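PDB 2ECE: selenium-binding protein from Sulfolobus tokodaii, which is of unknown function but adopts a beta-propeller fold and may bind selenium. Local coordinates for residues E55-I60 and E430-F435; D26-A31 and G416-L421. One frame throughout, in Å; residues are numbered along the deposited sequence.

Interaction 1 (E55-I60 and E430-F435); sequences ETYSKI and EIDKEF
Phe435 meets Tyr57 and Ser58 where two neighbouring blades of the beta-propeller come together: residues 55-60 form the turn leading into strand 60-65, the outer strand of one sheet, and residues 430-435 run along the outer strand 429-438 of the next into the corner it turns at residues 433 and 434. The meeting point on Phe435 is CD2. Ser58 OG sits over one face of the phenyl ring, displaced toward its rim, 3.5 Å from Phe435 CD2. Tyr57 OH instead comes to the ring edge, near its plane, 3.6 Å from Phe435 CD2. The two aromatic rings are oblique, with centroids 5.7 Å apart and planes at 58°. A type II beta turn from Thr56 to Lys59 presents both residues; Tyr57 has CG anti to its own N (chi1 172°), which sends the phenol out toward the other strand.

The polar ends have partners that fix them further. Ser58 OG is hydrogen-bonded to Phe436 N, just beyond the contact, and Tyr57 OH to Lys420 NZ on the adjacent strand. Tyr57 OH also shares a water with Asp432: the water oxygen lies in the plane of the phenol ring, 2.6 Å from Tyr57 OH. An alanine in place of Phe435 is likely to leave Ser58 OG and the Tyr57 phenol without the ring they lean on, opening a gap between the blades.

The second shell holds the strand where it turns its corner. Asp432 OD2 accepts a hydrogen bond from that water at 2.7 Å and also takes part in an Asx motif: Phe435 N donates to it at 2.8 Å, nearly in line with the C-O bond, with an angle of 157° at the hydrogen.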
loop_
_atom_site.group_PDB
_atom_site.type_symbol
_atom_site.label_atom_id
_atom_site.label_comp_id
_atom_site.label_asym_id
_atom_site.label_seq_id
_atom_site.Cartn_x
_atom_site.Cartn_y
_atom_site.Cartn_z
ATOM N N GLU A 55 12.749 -1.398 -26.132
ATOM C CA GLU A 55 13.867 -0.490 -26.312
ATOM C C GLU A 55 13.817 0.658 -25.306
ATOM O O GLU A 55 14.793 1.391 -25.140
ATOM C CB GLU A 55 13.888 0.018 -27.755
ATOM C CG GLU A 55 14.278 -1.093 -28.731
ATOM C CD GLU A 55 14.175 -0.693 -30.185
ATOM O OE1 GLU A 55 14.655 -1.468 -31.041
ATOM O OE2 GLU A 55 13.613 0.384 -30.478
ATOM N N THR A 56 12.679 0.809 -24.630
ATOM C CA THR A 56 12.544 1.848 -23.614
ATOM C C THR A 56 12.395 1.196 -22.240
ATOM O O THR A 56 11.744 1.735 -21.346
ATOM C CB THR A 56 11.338 2.784 -23.884
ATOM O OG1 THR A 56 10.168 2.013 -24.186
ATOM C CG2 THR A 56 11.654 3.725 -25.035
ATOM N N TYR A 57 13.017 0.031 -22.085
ATOM C CA TYR A 57 12.983 -0.717 -20.832
ATOM C C TYR A 57 13.617 0.098 -19.704
ATOM O O TYR A 57 14.655 0.728 -19.895
ATOM C CB TYR A 57 13.731 -2.042 -21.015
ATOM C CG TYR A 57 13.955 -2.845 -19.751
ATOM C CD1 TYR A 57 12.882 -3.283 -18.971
ATOM C CD2 TYR A 57 15.245 -3.193 -19.349
ATOM C CE1 TYR A 57 13.091 -4.052 -17.825
ATOM C CE2 TYR A 57 15.463 -3.955 -18.211
ATOM C CZ TYR A 57 14.382 -4.382 -17.451
ATOM O OH TYR A 57 14.602 -5.136 -16.324
ATOM N N SER A 58 12.976 0.090 -18.537
ATOM C CA SER A 58 13.458 0.812 -17.358
ATOM C C SER A 58 13.475 2.329 -17.533
ATOM O O SER A 58 14.265 3.033 -16.895
ATOM C CB SER A 58 14.862 0.327 -16.978
ATOM O OG SER A 58 15.244 0.821 -15.704
ATOM N N LYS A 59 12.595 2.830 -18.395
ATOM C CA LYS A 59 12.493 4.260 -18.657
ATOM C C LYS A 59 11.096 4.780 -18.364
ATOM O O LYS A 59 10.117 4.054 -18.514
ATOM C CB LYS A 59 12.771 4.563 -20.124
ATOM C CG LYS A 59 14.215 4.681 -20.552
ATOM C CD LYS A 59 14.216 5.132 -22.005
ATOM C CE LYS A 59 15.579 5.546 -22.514
ATOM N NZ LYS A 59 15.460 5.921 -23.949
ATOM N N ILE A 60 11.005 6.043 -17.958
ATOM C CA ILE A 60 9.704 6.658 -17.733
ATOM C C ILE A 60 9.338 7.081 -19.147
ATOM O O ILE A 60 10.023 7.912 -19.743
ATOM C CB ILE A 60 9.807 7.912 -16.863
ATOM C CG1 ILE A 60 10.248 7.533 -15.449
ATOM C CG2 ILE A 60 8.469 8.633 -16.851
ATOM C CD1 ILE A 60 10.685 8.718 -14.603
ATOM N N GLU A 430 17.262 -11.226 -4.838
ATOM C CA GLU A 430 18.423 -10.513 -5.372
ATOM C C GLU A 430 18.000 -9.176 -5.974
ATOM O O GLU A 430 16.880 -9.033 -6.464
ATOM C CB GLU A 430 19.108 -11.328 -6.476
ATOM C CG GLU A 430 19.745 -12.648 -6.045
ATOM C CD GLU A 430 20.922 -12.459 -5.105
ATOM O OE1 GLU A 430 21.652 -11.452 -5.251
ATOM O OE2 GLU A 430 21.123 -13.329 -4.229
ATOM N N ILE A 431 18.903 -8.202 -5.943
ATOM C CA ILE A 431 18.630 -6.891 -6.519
ATOM C C ILE A 431 18.974 -6.965 -8.000
ATOM O O ILE A 431 20.065 -7.400 -8.361
ATOM C CB ILE A 431 19.517 -5.791 -5.892
ATOM C CG1 ILE A 431 19.286 -5.711 -4.385
ATOM C CG2 ILE A 431 19.214 -4.453 -6.534
ATOM C CD1 ILE A 431 20.330 -4.869 -3.662
ATOM N N ASP A 432 18.056 -6.561 -8.866
ATOM C CA ASP A 432 18.362 -6.583 -10.286
ATOM C C ASP A 432 19.328 -5.423 -10.493
ATOM O O ASP A 432 19.018 -4.286 -10.147
ATOM C CB ASP A 432 17.110 -6.359 -11.128
ATOM C CG ASP A 432 17.349 -6.640 -12.596
ATOM O OD1 ASP A 432 17.307 -7.824 -12.983
ATOM O OD2 ASP A 432 17.595 -5.686 -13.362
ATOM N N LYS A 433 20.498 -5.715 -11.047
ATOM C CA LYS A 433 21.516 -4.695 -11.277
ATOM C C LYS A 433 21.169 -3.740 -12.417
ATOM O O LYS A 433 21.374 -2.531 -12.307
ATOM C CB LYS A 433 22.865 -5.368 -11.571
ATOM C CG LYS A 433 24.015 -4.396 -11.797
ATOM C CD LYS A 433 25.164 -5.073 -12.536
ATOM C CE LYS A 433 26.309 -4.105 -12.806
ATOM N NZ LYS A 433 25.874 -2.913 -13.599
ATOM N N GLU A 434 20.629 -4.284 -13.502
ATOM C CA GLU A 434 20.292 -3.495 -14.683
ATOM C C GLU A 434 19.130 -2.509 -14.553
ATOM O O GLU A 434 19.217 -1.378 -15.038
ATOM C CB GLU A 434 20.022 -4.430 -15.865
ATOM C CG GLU A 434 20.974 -5.621 -15.941
ATOM C CD GLU A 434 20.529 -6.784 -15.066
ATOM O OE1 GLU A 434 19.528 -7.451 -15.418
ATOM O OE2 GLU A 434 21.173 -7.032 -14.022
ATOM N N PHE A 435 18.046 -2.928 -13.904
ATOM C CA PHE A 435 16.867 -2.073 -13.760
ATOM C C PHE A 435 16.980 -0.970 -12.708
ATOM O O PHE A 435 17.428 -1.208 -11.587
ATOM C CB PHE A 435 15.631 -2.935 -13.455
ATOM C CG PHE A 435 14.340 -2.165 -13.457
ATOM C CD1 PHE A 435 13.921 -1.469 -12.324
ATOM C CD2 PHE A 435 13.560 -2.105 -14.608
ATOM C CE1 PHE A 435 12.735 -0.719 -12.341
ATOM C CE2 PHE A 435 12.377 -1.359 -14.638
ATOM C CZ PHE A 435 11.965 -0.665 -13.503
HETATM O O HOH W 1 17.017 -6.015 -15.981
#

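Interaction 2 (D26-A31 and G416-L421); sequences DLAYVA and GWMVKL
The joint between the last blade of the beta-propeller and the blade that closes the ring contains this contact, in which Met418 on strand 417-423 reaches Val30 and Ala28 on strand 27-33. The closing blade is a composite: strand 27-33 lies between strand 44-49 and the C-terminal strand 443-449, with backbone bonds from Ala28 to Val48 and from Tyr29 to Arg448, so both ends of the chain contribute to one sheet.

The two strands face each other as members of different sheets, their nearest CA atoms, those of Val30 and Met418, being 9.0 Å apart. That separation is too great for backbone pairing, and side chains fill it. Ala28 and Val30 direct their CB atoms toward the other strand, whereas that of Tyr29 points away, the alternation expected of a regular strand. From the opposite side, Met418 extends with CG anti to its backbone N (chi1 176°) and then bends at its last torsion (chi3 65°), which brings the terminal methyl closer to Ala28 than the sulfur is. Met418 CE lies 3.9 Å from Val30 CG2, and Met418 SD is at the same 3.9 Å from that methyl, so the thioether touches it with two atoms. Ala28 CB is a looser neighbour, 4.4 Å from Met418 CE. Val447 of strand 443-449 touches both Val30 and Met418 and extends the apolar patch.

All three residues are buried, yet only 96 Å² is covered between the segments. Nearby, Trp417 O and Ser444 OG of strand 443-449 give the blades a polar link; between Met418, Val30 and Ala28 themselves, the pairing probably rests on shape and exclusion of water.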
loop_
_atom_site.group_PDB
_atom_site.type_symbol
_atom_site.label_atom_id
_atom_site.label_comp_id
_atom_site.label_asym_id
_atom_site.label_seq_id
_atom_site.Cartn_x
_atom_site.Cartn_y
_atom_site.Cartn_z
ATOM N N ASP A 26 3.797 -5.399 -18.774
ATOM C CA ASP A 26 4.586 -4.624 -19.732
ATOM C C ASP A 26 4.927 -3.248 -19.158
ATOM O O ASP A 26 5.946 -2.651 -19.508
ATOM C CB ASP A 26 3.816 -4.387 -21.037
ATOM C CG ASP A 26 3.781 -5.600 -21.937
ATOM O OD1 ASP A 26 4.811 -6.305 -22.035
ATOM O OD2 ASP A 26 2.724 -5.836 -22.565
ATOM N N LEU A 27 4.060 -2.752 -18.276
ATOM C CA LEU A 27 4.242 -1.428 -17.696
ATOM C C LEU A 27 4.009 -1.382 -16.204
ATOM O O LEU A 27 3.370 -2.258 -15.626
ATOM C CB LEU A 27 3.273 -0.435 -18.344
ATOM C CG LEU A 27 3.240 -0.345 -19.861
ATOM C CD1 LEU A 27 1.930 0.305 -20.291
ATOM C CD2 LEU A 27 4.451 0.440 -20.357
ATOM N N ALA A 28 4.516 -0.315 -15.596
ATOM C CA ALA A 28 4.367 -0.080 -14.170
ATOM C C ALA A 28 3.942 1.369 -13.984
ATOM O O ALA A 28 4.650 2.291 -14.383
ATOM C CB ALA A 28 5.685 -0.335 -13.451
ATOM N N TYR A 29 2.766 1.568 -13.409
ATOM C CA TYR A 29 2.273 2.911 -13.159
ATOM C C TYR A 29 2.748 3.246 -11.751
ATOM O O TYR A 29 2.584 2.444 -10.833
ATOM C CB TYR A 29 0.744 2.928 -13.252
ATOM C CG TYR A 29 0.234 2.584 -14.638
ATOM C CD1 TYR A 29 0.469 3.434 -15.720
ATOM C CD2 TYR A 29 -0.479 1.403 -14.869
ATOM C CE1 TYR A 29 0.003 3.122 -17.002
ATOM C CE2 TYR A 29 -0.950 1.081 -16.144
ATOM C CZ TYR A 29 -0.707 1.947 -17.205
ATOM O OH TYR A 29 -1.192 1.650 -18.463
ATOM N N VAL A 30 3.348 4.420 -11.579
ATOM C CA VAL A 30 3.868 4.789 -10.270
ATOM C C VAL A 30 3.367 6.138 -9.778
ATOM O O VAL A 30 3.464 7.148 -10.480
ATOM C CB VAL A 30 5.413 4.806 -10.296
ATOM C CG1 VAL A 30 5.970 5.011 -8.890
ATOM C CG2 VAL A 30 5.932 3.497 -10.901
ATOM N N ALA A 31 2.831 6.150 -8.563
ATOM C CA ALA A 31 2.340 7.388 -7.977
ATOM C C ALA A 31 3.566 8.182 -7.535
ATOM O O ALA A 31 4.337 7.720 -6.688
ATOM C CB ALA A 31 1.448 7.084 -6.784
ATOM N N GLY A 416 12.998 10.183 -5.037
ATOM C CA GLY A 416 12.444 8.918 -5.480
ATOM C C GLY A 416 13.200 8.054 -6.465
ATOM O O GLY A 416 13.887 8.537 -7.373
ATOM N N TRP A 417 13.066 6.749 -6.258
ATOM C CA TRP A 417 13.649 5.748 -7.134
ATOM C C TRP A 417 12.740 4.533 -7.154
ATOM O O TRP A 417 11.797 4.429 -6.359
ATOM C CB TRP A 417 15.074 5.320 -6.697
ATOM C CG TRP A 417 15.336 5.042 -5.216
ATOM C CD1 TRP A 417 16.062 5.830 -4.362
ATOM C CD2 TRP A 417 14.959 3.878 -4.453
ATOM N NE1 TRP A 417 16.169 5.232 -3.133
ATOM C CE2 TRP A 417 15.503 4.035 -3.156
ATOM C CE3 TRP A 417 14.222 2.718 -4.740
ATOM C CZ2 TRP A 417 15.333 3.079 -2.146
ATOM C CZ3 TRP A 417 14.051 1.762 -3.731
ATOM C CH2 TRP A 417 14.608 1.952 -2.452
ATOM N N MET A 418 12.999 3.638 -8.095
ATOM C CA MET A 418 12.254 2.396 -8.174
ATOM C C MET A 418 13.273 1.327 -8.487
ATOM O O MET A 418 14.008 1.410 -9.473
ATOM C CB MET A 418 11.180 2.413 -9.254
ATOM C CG MET A 418 10.501 1.049 -9.359
ATOM S SD MET A 418 8.862 1.030 -10.070
ATOM C CE MET A 418 9.235 1.563 -11.695
ATOM N N VAL A 419 13.323 0.337 -7.613
ATOM C CA VAL A 419 14.258 -0.757 -7.747
ATOM C C VAL A 419 13.516 -2.046 -8.049
ATOM O O VAL A 419 12.367 -2.226 -7.622
ATOM C CB VAL A 419 15.060 -0.909 -6.437
ATOM C CG1 VAL A 419 15.619 -2.315 -6.308
ATOM C CG2 VAL A 419 16.185 0.120 -6.406
ATOM N N LYS A 420 14.165 -2.931 -8.801
ATOM C CA LYS A 420 13.569 -4.216 -9.117
ATOM C C LYS A 420 14.379 -5.313 -8.447
ATOM O O LYS A 420 15.613 -5.296 -8.470
ATOM C CB LYS A 420 13.517 -4.471 -10.625
ATOM C CG LYS A 420 12.930 -5.845 -10.940
ATOM C CD LYS A 420 12.511 -6.028 -12.396
ATOM C CE LYS A 420 13.665 -6.423 -13.306
ATOM N NZ LYS A 420 13.169 -6.886 -14.643
ATOM N N LEU A 421 13.672 -6.252 -7.835
ATOM C CA LEU A 421 14.297 -7.377 -7.164
ATOM C C LEU A 421 13.861 -8.629 -7.908
ATOM O O LEU A 421 12.753 -8.690 -8.433
ATOM C CB LEU A 421 13.822 -7.467 -5.713
ATOM C CG LEU A 421 13.989 -6.240 -4.814
ATOM C CD1 LEU A 421 13.476 -6.565 -3.418
ATOM C CD2 LEU A 421 15.457 -5.839 -4.760
#

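Overall arrangement
From the N terminus the chain first lays down residues 26-31, then the 55-60 turn of the same sheet; some 360 residues and the intervening blades later it returns with 416-421 and, on the next strand, 430-435. Interaction 2 thus closes a loop from 26-31 to 416-421, and interaction 1 one from 55-60 to 430-435. Because the segments alternate, the two loops cross rather than nest. Both join the last blade to the ring-closing one, interaction 2 deeper and interaction 1 farther out, with centres 9 Å apart. Lys420 connects them: besides the bond of its NZ to Tyr57 OH, its O probably accepts from Asp432 N and its CB packs on Phe435 CD1.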